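Local atomic coordinates of chromatin structure-remodeling complex subunit RSC2 (Saccharomyces cerevisiae, PDB entry 4BB7), a protein that belongs to the RSC chromatin-remodelling complex, which repositions nucleosomes and regulates transcription, and binds histone H3 through its BAH domain. Residues Y171-R176 with G204-R209; R114-M119 with I161-R166; K43-Q48 with A64-R69. All blocks are in the same frame, centred on the assembly; numbering follows the deposited sequence.

Contact 1 (Y171-R176 with G204-R209)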
loop_
_atom_site.group_PDB
_atom_site.type_symbol
_atom_site.label_atom_id
_atom_site.label_comp_id
_atom_site.label_asym_id
_atom_site.label_seq_id
_atom_site.Cartn_x
_atom_site.Cartn_y
_atom_site.Cartn_z
ATOM N N TYR A 171 -15.800 -7.758 -31.665
ATOM C CA TYR A 171 -15.606 -9.201 -31.598
ATOM C C TYR A 171 -16.362 -9.807 -30.427
ATOM O O TYR A 171 -16.494 -9.179 -29.381
ATOM C CB TYR A 171 -14.113 -9.534 -31.503
ATOM C CG TYR A 171 -13.307 -8.976 -32.655
ATOM C CD1 TYR A 171 -12.995 -7.623 -32.720
ATOM C CD2 TYR A 171 -12.870 -9.798 -33.681
ATOM C CE1 TYR A 171 -12.265 -7.105 -33.779
ATOM C CE2 TYR A 171 -12.138 -9.293 -34.742
ATOM C CZ TYR A 171 -11.839 -7.948 -34.786
ATOM O OH TYR A 171 -11.112 -7.450 -35.843
ATOM N N PRO A 172 -16.864 -11.037 -30.605
ATOM C CA PRO A 172 -17.616 -11.734 -29.559
ATOM C C PRO A 172 -16.723 -12.068 -28.368
ATOM O O PRO A 172 -15.512 -12.248 -28.527
ATOM C CB PRO A 172 -18.066 -13.019 -30.254
ATOM C CG PRO A 172 -17.037 -13.247 -31.312
ATOM C CD PRO A 172 -16.679 -11.875 -31.802
ATOM N N SER A 173 -17.329 -12.151 -27.188
ATOM C CA SER A 173 -16.602 -12.383 -25.948
ATOM C C SER A 173 -15.684 -13.592 -26.033
ATOM O O SER A 173 -16.074 -14.638 -26.552
ATOM C CB SER A 173 -17.578 -12.570 -24.788
ATOM O OG SER A 173 -16.886 -12.911 -23.600
ATOM N N PRO A 174 -14.460 -13.451 -25.506
ATOM C CA PRO A 174 -13.483 -14.540 -25.466
ATOM C C PRO A 174 -13.851 -15.600 -24.426
ATOM O O PRO A 174 -13.300 -16.697 -24.464
ATOM C CB PRO A 174 -12.190 -13.827 -25.062
ATOM C CG PRO A 174 -12.647 -12.663 -24.266
ATOM C CD PRO A 174 -13.937 -12.215 -24.901
ATOM N N ILE A 175 -14.772 -15.281 -23.517
ATOM C CA ILE A 175 -15.196 -16.242 -22.497
ATOM C C ILE A 175 -16.664 -16.633 -22.641
ATOM O O ILE A 175 -17.280 -17.132 -21.702
ATOM C CB ILE A 175 -14.940 -15.728 -21.055
ATOM C CG1 ILE A 175 -15.655 -14.397 -20.811
ATOM C CG2 ILE A 175 -13.441 -15.598 -20.784
ATOM C CD1 ILE A 175 -15.455 -13.850 -19.411
ATOM N N ARG A 176 -17.222 -16.408 -23.823
ATOM C CA ARG A 176 -18.596 -16.810 -24.087
ATOM C C ARG A 176 -18.765 -18.298 -23.792
ATOM O O ARG A 176 -19.845 -18.742 -23.402
ATOM C CB ARG A 176 -18.971 -16.512 -25.540
ATOM C CG ARG A 176 -17.973 -17.056 -26.543
ATOM C CD ARG A 176 -18.405 -16.799 -27.973
ATOM N NE ARG A 176 -17.314 -17.054 -28.908
ATOM C CZ ARG A 176 -17.438 -17.028 -30.230
ATOM N NH1 ARG A 176 -18.615 -16.765 -30.782
ATOM N NH2 ARG A 176 -16.385 -17.274 -31.001
ATOM N N GLY A 204 -13.161 -13.891 -15.808
ATOM C CA GLY A 204 -14.462 -13.341 -15.479
ATOM C C GLY A 204 -15.571 -14.319 -15.809
ATOM O O GLY A 204 -15.312 -15.486 -16.103
ATOM N N ALA A 205 -16.812 -13.847 -15.764
ATOM C CA ALA A 205 -17.960 -14.700 -16.042
ATOM C C ALA A 205 -18.908 -14.046 -17.034
ATOM O O ALA A 205 -18.850 -12.834 -17.260
ATOM C CB ALA A 205 -18.696 -15.040 -14.756
ATOM N N VAL A 206 -19.784 -14.856 -17.621
ATOM C CA VAL A 206 -20.790 -14.349 -18.541
ATOM C C VAL A 206 -22.179 -14.827 -18.139
ATOM O O VAL A 206 -22.336 -15.918 -17.594
ATOM C CB VAL A 206 -20.500 -14.772 -19.992
ATOM C CG1 VAL A 206 -19.211 -14.134 -20.483
ATOM C CG2 VAL A 206 -20.425 -16.282 -20.096
ATOM N N TYR A 207 -23.183 -13.999 -18.406
ATOM C CA TYR A 207 -24.562 -14.343 -18.090
ATOM C C TYR A 207 -25.525 -13.877 -19.184
ATOM O O TYR A 207 -25.134 -13.166 -20.108
ATOM C CB TYR A 207 -24.956 -13.758 -16.735
ATOM C CG TYR A 207 -24.901 -12.250 -16.672
ATOM C CD1 TYR A 207 -23.686 -11.583 -16.606
ATOM C CD2 TYR A 207 -26.065 -11.493 -16.664
ATOM C CE1 TYR A 207 -23.628 -10.206 -16.541
ATOM C CE2 TYR A 207 -26.019 -10.113 -16.597
ATOM C CZ TYR A 207 -24.796 -9.477 -16.537
ATOM O OH TYR A 207 -24.739 -8.104 -16.476
ATOM N N MET A 208 -26.786 -14.279 -19.074
ATOM C CA MET A 208 -27.776 -13.978 -20.105
ATOM C C MET A 208 -28.678 -12.807 -19.708
ATOM O O MET A 208 -28.919 -12.564 -18.527
ATOM C CB MET A 208 -28.617 -15.224 -20.415
ATOM C CG MET A 208 -29.055 -15.347 -21.876
ATOM S SD MET A 208 -29.869 -16.915 -22.272
ATOM C CE MET A 208 -28.515 -18.069 -22.082
ATOM N N ARG A 209 -29.173 -12.083 -20.705
ATOM C CA ARG A 209 -30.080 -10.966 -20.467
ATOM C C ARG A 209 -30.973 -10.736 -21.680
ATOM O O ARG A 209 -30.566 -10.987 -22.814
ATOM C CB ARG A 209 -29.291 -9.690 -20.150
ATOM C CG ARG A 209 -28.806 -9.584 -18.710
ATOM C CD ARG A 209 -29.977 -9.497 -17.735
ATOM N NE ARG A 209 -29.541 -9.489 -16.340
ATOM C CZ ARG A 209 -29.335 -10.583 -15.612
ATOM N NH1 ARG A 209 -29.520 -11.784 -16.143
ATOM N NH2 ARG A 209 -28.939 -10.478 -14.350
#
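An ST turn at Ser173, set in a type I beta turn from Ser173 to Arg176, follows strand 166-172 and packs here on the short, weakly bonded strand 206-207. Gly204 comes first on the facing segment 204-209. The tip of Ile175 lies against its backbone, with Ile175 CD1 3.6 Å from Gly204 C. The backbone of Gly204 is also hydrogen-bonded to Glu71. Ala205 follows and its CB points away from the turn, on to Pro190. Ile175 CD1 does reach Ala205 N, at 3.9 Å. Val206 and Ile175 make the main contact. The CB of Val206 points toward the turn and its two methyls share the work. Val206 CG1 lies anti to the carbonyl carbon (chi1 -65°) and meets Ile175 CG1 at 3.6 Å, the two side chains crossing obliquely. Val206 CG2 rests over the backbone, 3.6 Å from Ile175 O. Ile175 reaches this place with CG1 in the crowded position between its own N and carbonyl carbon (chi1 58°) and then runs extended to CD1. No hydrogen bond crosses between the segments; methyl groups pack on each other and on backbone. Strand 75-76 ties the two sides together. It pairs in parallel with strand 206-207, and His75 touches both Ile175 and Val206. Tyr207 continues the pairing through its backbone bond to Val77. Within the turn, Ser173 OG is bonded to His75 NE2 and also accepts from Ile175 N at 3.2 Å, with an N-H...O angle of 155°.

Contact 2 (R114-M119 with I161-R166)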
loop_
_atom_site.group_PDB
_atom_site.type_symbol
_atom_site.label_atom_id
_atom_site.label_comp_id
_atom_site.label_asym_id
_atom_site.label_seq_id
_atom_site.Cartn_x
_atom_site.Cartn_y
_atom_site.Cartn_z
ATOM N N ARG A 114 -11.563 9.378 -34.300
ATOM C CA ARG A 114 -11.353 10.495 -35.214
ATOM C C ARG A 114 -10.049 10.362 -35.987
ATOM O O ARG A 114 -9.943 10.831 -37.120
ATOM C CB ARG A 114 -11.338 11.817 -34.442
ATOM C CG ARG A 114 -12.656 12.195 -33.786
ATOM C CD ARG A 114 -12.438 12.626 -32.342
ATOM N NE ARG A 114 -11.181 13.352 -32.170
ATOM C CZ ARG A 114 -10.707 13.758 -30.997
ATOM N NH1 ARG A 114 -11.385 13.512 -29.883
ATOM N NH2 ARG A 114 -9.552 14.408 -30.935
ATOM N N GLY A 115 -9.052 9.740 -35.370
ATOM C CA GLY A 115 -7.756 9.600 -36.004
ATOM C C GLY A 115 -6.787 8.748 -35.214
ATOM O O GLY A 115 -7.189 7.850 -34.474
ATOM N N ASN A 116 -5.498 9.036 -35.374
ATOM C CA ASN A 116 -4.446 8.258 -34.732
ATOM C C ASN A 116 -3.528 9.104 -33.857
ATOM O O ASN A 116 -3.376 10.304 -34.087
ATOM C CB ASN A 116 -3.623 7.516 -35.784
ATOM C CG ASN A 116 -4.396 6.397 -36.437
ATOM O OD1 ASN A 116 -5.220 5.746 -35.795
ATOM N ND2 ASN A 116 -4.138 6.164 -37.717
ATOM N N PRO A 117 -2.913 8.477 -32.842
ATOM C CA PRO A 117 -1.954 9.185 -31.991
ATOM C C PRO A 117 -0.745 9.616 -32.808
ATOM O O PRO A 117 -0.258 8.839 -33.632
ATOM C CB PRO A 117 -1.541 8.121 -30.967
ATOM C CG PRO A 117 -2.638 7.115 -30.985
ATOM C CD PRO A 117 -3.125 7.089 -32.401
ATOM N N ASP A 118 -0.270 10.837 -32.591
ATOM C CA ASP A 118 0.897 11.326 -33.316
ATOM C C ASP A 118 2.164 11.088 -32.503
ATOM O O ASP A 118 2.694 12.005 -31.876
ATOM C CB ASP A 118 0.742 12.810 -33.653
ATOM C CG ASP A 118 1.598 13.234 -34.834
ATOM O OD1 ASP A 118 1.963 12.361 -35.650
ATOM O OD2 ASP A 118 1.899 14.441 -34.951
ATOM N N MET A 119 2.639 9.845 -32.519
ATOM C CA MET A 119 3.826 9.459 -31.767
ATOM C C MET A 119 4.312 8.079 -32.194
ATOM O O MET A 119 3.696 7.432 -33.040
ATOM C CB MET A 119 3.540 9.483 -30.262
ATOM C CG MET A 119 2.405 8.568 -29.823
ATOM S SD MET A 119 1.867 8.896 -28.131
ATOM C CE MET A 119 3.415 8.751 -27.242
ATOM N N ILE A 161 -3.458 12.535 -35.515
ATOM C CA ILE A 161 -3.532 12.638 -36.967
ATOM C C ILE A 161 -4.894 12.174 -37.469
ATOM O O ILE A 161 -5.249 11.007 -37.310
ATOM C CB ILE A 161 -2.457 11.778 -37.642
ATOM C CG1 ILE A 161 -1.063 12.185 -37.164
ATOM C CG2 ILE A 161 -2.566 11.889 -39.155
ATOM C CD1 ILE A 161 0.039 11.303 -37.708
ATOM N N PRO A 162 -5.659 13.089 -38.083
ATOM C CA PRO A 162 -7.018 12.829 -38.577
ATOM C C PRO A 162 -7.095 11.698 -39.603
ATOM O O PRO A 162 -6.313 11.663 -40.553
ATOM C CB PRO A 162 -7.406 14.156 -39.232
ATOM C CG PRO A 162 -6.589 15.174 -38.514
ATOM C CD PRO A 162 -5.277 14.500 -38.246
ATOM N N VAL A 163 -8.039 10.786 -39.395
ATOM C CA VAL A 163 -8.291 9.689 -40.324
ATOM C C VAL A 163 -9.777 9.618 -40.652
ATOM O O VAL A 163 -10.588 9.253 -39.801
ATOM C CB VAL A 163 -7.873 8.334 -39.730
ATOM C CG1 VAL A 163 -8.219 7.205 -40.697
ATOM C CG2 VAL A 163 -6.388 8.330 -39.392
ATOM N N ASN A 164 -10.132 9.959 -41.886
ATOM C CA ASN A 164 -11.534 10.003 -42.292
ATOM C C ASN A 164 -12.145 8.622 -42.493
ATOM O O ASN A 164 -11.469 7.685 -42.914
ATOM C CB ASN A 164 -11.697 10.829 -43.572
ATOM C CG ASN A 164 -11.135 12.232 -43.441
ATOM O OD1 ASN A 164 -10.175 12.593 -44.123
ATOM N ND2 ASN A 164 -11.732 13.033 -42.561
ATOM N N GLY A 165 -13.431 8.508 -42.181
ATOM C CA GLY A 165 -14.197 7.310 -42.475
ATOM C C GLY A 165 -13.690 6.033 -41.836
ATOM O O GLY A 165 -13.575 5.005 -42.500
ATOM N N ARG A 166 -13.396 6.089 -40.542
ATOM C CA ARG A 166 -12.909 4.912 -39.835
ATOM C C ARG A 166 -14.026 4.197 -39.092
ATOM O O ARG A 166 -14.813 4.818 -38.385
ATOM C CB ARG A 166 -11.788 5.287 -38.864
ATOM C CG ARG A 166 -11.539 4.249 -37.781
ATOM C CD ARG A 166 -10.219 4.493 -37.080
ATOM N NE ARG A 166 -9.087 4.066 -37.897
ATOM C CZ ARG A 166 -7.835 4.457 -37.695
ATOM N NH1 ARG A 166 -7.555 5.296 -36.706
ATOM N NH2 ARG A 166 -6.867 4.017 -38.486
#
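This is a surface contact between two short antiparallel strands, 115-117 and 160-162. It sits just after helix 109-114 and forms its own small sheet, which packs on strand 100-108 through Pro117 and Met119. Asn116 and Ile161 form a hydrogen-bonded pair. Asn116 N gives a bond of 2.8 Å to Ile161 O, and Ile161 N returns one of 2.7 Å to Asn116 O. Next to them, Gly115 and Pro162 form a non-hydrogen-bonded pair with CA atoms only 4.2 Å apart. A CB on Gly115 would clash with Ile161 O and Pro162 CA, so the close approach depends on the missing side chain. The pairing goes on past the strand end. Val163 N points almost straight at a lone pair of Arg114 O (3.0 Å, 170°). The side chain of Asn116 then bridges to Arg166. Its CG is anti to the carbonyl carbon, and OD1 accepts from Arg166 NH1 at 2.5 Å. NH1 stands above the amide plane rather than on a lone pair, and the amide and guanidinium planes are 40° apart. Arg166 runs extended from its backbone and bends at chi3 (-76°) to get there. Val163 lies alongside both groups, with CG2 3.5 Å from Asn116 ND2 and CG1 over the centre of the Arg166 guanidinium face. At the far end Asp118 crosses Ile161 at about a right angle, with OD1 beside CG1 and CD1. The whole is a two-stranded antiparallel sheet joining residues that follow helix 109-114 to the chain leading into strand 166-172.

Contact 3 (K43-Q48 with A64-R69)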
loop_
_atom_site.group_PDB
_atom_site.type_symbol
_atom_site.label_atom_id
_atom_site.label_comp_id
_atom_site.label_asym_id
_atom_site.label_seq_id
_atom_site.Cartn_x
_atom_site.Cartn_y
_atom_site.Cartn_z
ATOM N N LYS A 43 0.219 -12.623 -20.461
ATOM C CA LYS A 43 -0.862 -11.678 -20.700
ATOM C C LYS A 43 -0.827 -10.590 -19.629
ATOM O O LYS A 43 -1.639 -10.587 -18.700
ATOM C CB LYS A 43 -2.211 -12.398 -20.723
ATOM C CG LYS A 43 -3.190 -11.823 -21.729
ATOM C CD LYS A 43 -4.180 -12.873 -22.198
ATOM C CE LYS A 43 -5.055 -13.367 -21.058
ATOM N NZ LYS A 43 -6.108 -14.305 -21.543
ATOM N N PRO A 44 0.122 -9.655 -19.766
ATOM C CA PRO A 44 0.450 -8.642 -18.757
ATOM C C PRO A 44 -0.712 -7.731 -18.363
ATOM O O PRO A 44 -1.601 -7.454 -19.167
ATOM C CB PRO A 44 1.550 -7.820 -19.435
ATOM C CG PRO A 44 2.123 -8.730 -20.463
ATOM C CD PRO A 44 0.971 -9.532 -20.960
ATOM N N ILE A 45 -0.691 -7.278 -17.113
ATOM C CA ILE A 45 -1.615 -6.263 -16.640
ATOM C C ILE A 45 -1.341 -4.974 -17.390
ATOM O O ILE A 45 -0.203 -4.512 -17.431
ATOM C CB ILE A 45 -1.401 -5.965 -15.142
ATOM C CG1 ILE A 45 -1.463 -7.248 -14.310
ATOM C CG2 ILE A 45 -2.412 -4.942 -14.647
ATOM C CD1 ILE A 45 -1.111 -7.039 -12.846
ATOM N N VAL A 46 -2.370 -4.389 -17.987
ATOM C CA VAL A 46 -2.210 -3.070 -18.572
ATOM C C VAL A 46 -2.489 -2.021 -17.504
ATOM O O VAL A 46 -3.539 -2.043 -16.865
ATOM C CB VAL A 46 -3.140 -2.857 -19.768
ATOM C CG1 VAL A 46 -2.867 -1.504 -20.402
ATOM C CG2 VAL A 46 -2.949 -3.968 -20.786
ATOM N N GLY A 47 -1.538 -1.116 -17.300
ATOM C CA GLY A 47 -1.675 -0.087 -16.288
ATOM C C GLY A 47 -1.020 1.227 -16.670
ATOM O O GLY A 47 -0.248 1.295 -17.626
ATOM N N GLN A 48 -1.345 2.277 -15.924
ATOM C CA GLN A 48 -0.709 3.577 -16.104
ATOM C C GLN A 48 -0.062 4.023 -14.796
ATOM O O GLN A 48 -0.684 3.954 -13.738
ATOM C CB GLN A 48 -1.721 4.623 -16.574
ATOM C CG GLN A 48 -1.116 6.008 -16.771
ATOM C CD GLN A 48 -2.107 7.018 -17.316
ATOM O OE1 GLN A 48 -3.311 6.915 -17.086
ATOM N NE2 GLN A 48 -1.600 8.003 -18.045
ATOM N N ALA A 64 0.109 1.959 -9.983
ATOM C CA ALA A 64 -0.553 1.932 -11.282
ATOM C C ALA A 64 -2.060 1.706 -11.167
ATOM O O ALA A 64 -2.525 0.979 -10.288
ATOM C CB ALA A 64 0.078 0.870 -12.169
ATOM N N CYS A 65 -2.817 2.347 -12.055
ATOM C CA CYS A 65 -4.248 2.096 -12.168
ATOM C C CYS A 65 -4.486 0.972 -13.170
ATOM O O CYS A 65 -4.174 1.108 -14.354
ATOM C CB CYS A 65 -4.992 3.356 -12.608
ATOM S SG CYS A 65 -6.802 3.164 -12.682
ATOM N N TRP A 66 -5.040 -0.137 -12.689
ATOM C CA TRP A 66 -5.250 -1.312 -13.524
ATOM C C TRP A 66 -6.331 -1.105 -14.574
ATOM O O TRP A 66 -7.302 -0.384 -14.352
ATOM C CB TRP A 66 -5.597 -2.531 -12.664
ATOM C CG TRP A 66 -4.429 -3.101 -11.918
ATOM C CD1 TRP A 66 -3.126 -2.709 -12.011
ATOM C CD2 TRP A 66 -4.460 -4.167 -10.962
ATOM N NE1 TRP A 66 -2.342 -3.466 -11.172
ATOM C CE2 TRP A 66 -3.136 -4.369 -10.518
ATOM C CE3 TRP A 66 -5.478 -4.972 -10.440
ATOM C CZ2 TRP A 66 -2.804 -5.342 -9.577
ATOM C CZ3 TRP A 66 -5.145 -5.940 -9.507
ATOM C CH2 TRP A 66 -3.819 -6.116 -9.085
ATOM N N TYR A 67 -6.142 -1.744 -15.723
ATOM C CA TYR A 67 -7.150 -1.793 -16.771
ATOM C C TYR A 67 -7.355 -3.249 -17.172
ATOM O O TYR A 67 -6.414 -3.917 -17.596
ATOM C CB TYR A 67 -6.714 -0.969 -17.984
ATOM C CG TYR A 67 -6.775 0.526 -17.773
ATOM C CD1 TYR A 67 -5.988 1.147 -16.809
ATOM C CD2 TYR A 67 -7.606 1.322 -18.552
ATOM C CE1 TYR A 67 -6.035 2.516 -16.616
ATOM C CE2 TYR A 67 -7.657 2.694 -18.369
ATOM C CZ TYR A 67 -6.871 3.282 -17.399
ATOM O OH TYR A 67 -6.923 4.642 -17.217
ATOM N N TYR A 68 -8.579 -3.739 -17.025
ATOM C CA TYR A 68 -8.875 -5.141 -17.300
ATOM C C TYR A 68 -9.014 -5.427 -18.791
ATOM O O TYR A 68 -9.328 -4.537 -19.582
ATOM C CB TYR A 68 -10.158 -5.572 -16.582
ATOM C CG TYR A 68 -10.022 -5.711 -15.083
ATOM C CD1 TYR A 68 -8.778 -5.635 -14.466
ATOM C CD2 TYR A 68 -11.136 -5.934 -14.285
ATOM C CE1 TYR A 68 -8.651 -5.769 -13.093
ATOM C CE2 TYR A 68 -11.019 -6.068 -12.913
ATOM C CZ TYR A 68 -9.776 -5.984 -12.321
ATOM O OH TYR A 68 -9.656 -6.116 -10.956
ATOM N N ARG A 69 -8.766 -6.676 -19.168
ATOM C CA ARG A 69 -9.098 -7.146 -20.502
ATOM C C ARG A 69 -10.465 -7.810 -20.396
ATOM O O ARG A 69 -10.893 -8.161 -19.297
ATOM C CB ARG A 69 -8.061 -8.152 -20.999
ATOM C CG ARG A 69 -6.619 -7.688 -20.898
ATOM C CD ARG A 69 -5.685 -8.794 -21.360
ATOM N NE ARG A 69 -4.277 -8.485 -21.131
ATOM C CZ ARG A 69 -3.428 -8.110 -22.082
ATOM N NH1 ARG A 69 -3.843 -7.989 -23.335
ATOM N NH2 ARG A 69 -2.163 -7.858 -21.781
HETATM O O HOH W 1 -5.524 6.145 -15.659
#
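Arg69 carries the outer end of this contact, in the beta hairpin of strands 45-54 and 60-68. Its CB points toward segment 43-48, and CG is anti to the carbonyl carbon (chi1 -52°). The chain runs extended to NE; Arg69 CD passes Lys43 CG at 3.9 Å, and Arg69 NE lies 3.6 Å from it. At the tip, Lys43 CG lies over one face of the guanidinium and Val46 CG2 over the opposite face. Arg69 NH2 gives a bond of 2.7 Å to a lone pair of Pro44 O, close to the guanidinium plane. An alanine here would lose this bond and the packing on Lys43 CG and Val46 CG2, and would probably loosen the chain at Pro44 against segment 64-69. Val46 O accepts from Tyr67 N at 2.9 Å, and Cys65 N bonds to Gln48 O. Ile45 CG2 makes a CH-pi contact 3.8 Å from the centroid of the five-membered ring of Trp66. A water donates to Gln48 OE1 and accepts from Tyr67 OH, while Gln48 NE2 bonds to Gly30 O. Val46 packs on Cys104 and Val106 of strand 100-108. Backbone bonds from strand 45-54 to 32-35 and from 60-68 to 87-96 set the hairpin inside the six-stranded BAH sheet.

Contacts 1 and 3 are buried, while contact 2 lies on the surface. Contact 3 joins two neighbouring strands within the main sheet, where backbone bonds, aromatic packing and an arginine work together. Contact 2 is also an antiparallel strand pair, but a short one with a polar bridge from asparagine to arginine. Contact 1 sets a turn against a strand edge with no hydrogen bond between the segments. Strand 166-172 begins at the end of contact 2 and runs into contact 1, so it links the two, with centres about 30 Å apart. Glu71 relates contacts 1 and 3: its backbone is hydrogen-bonded to that of Gly204 and its carboxylate forms a salt bridge with Lys43. None of the three touches another.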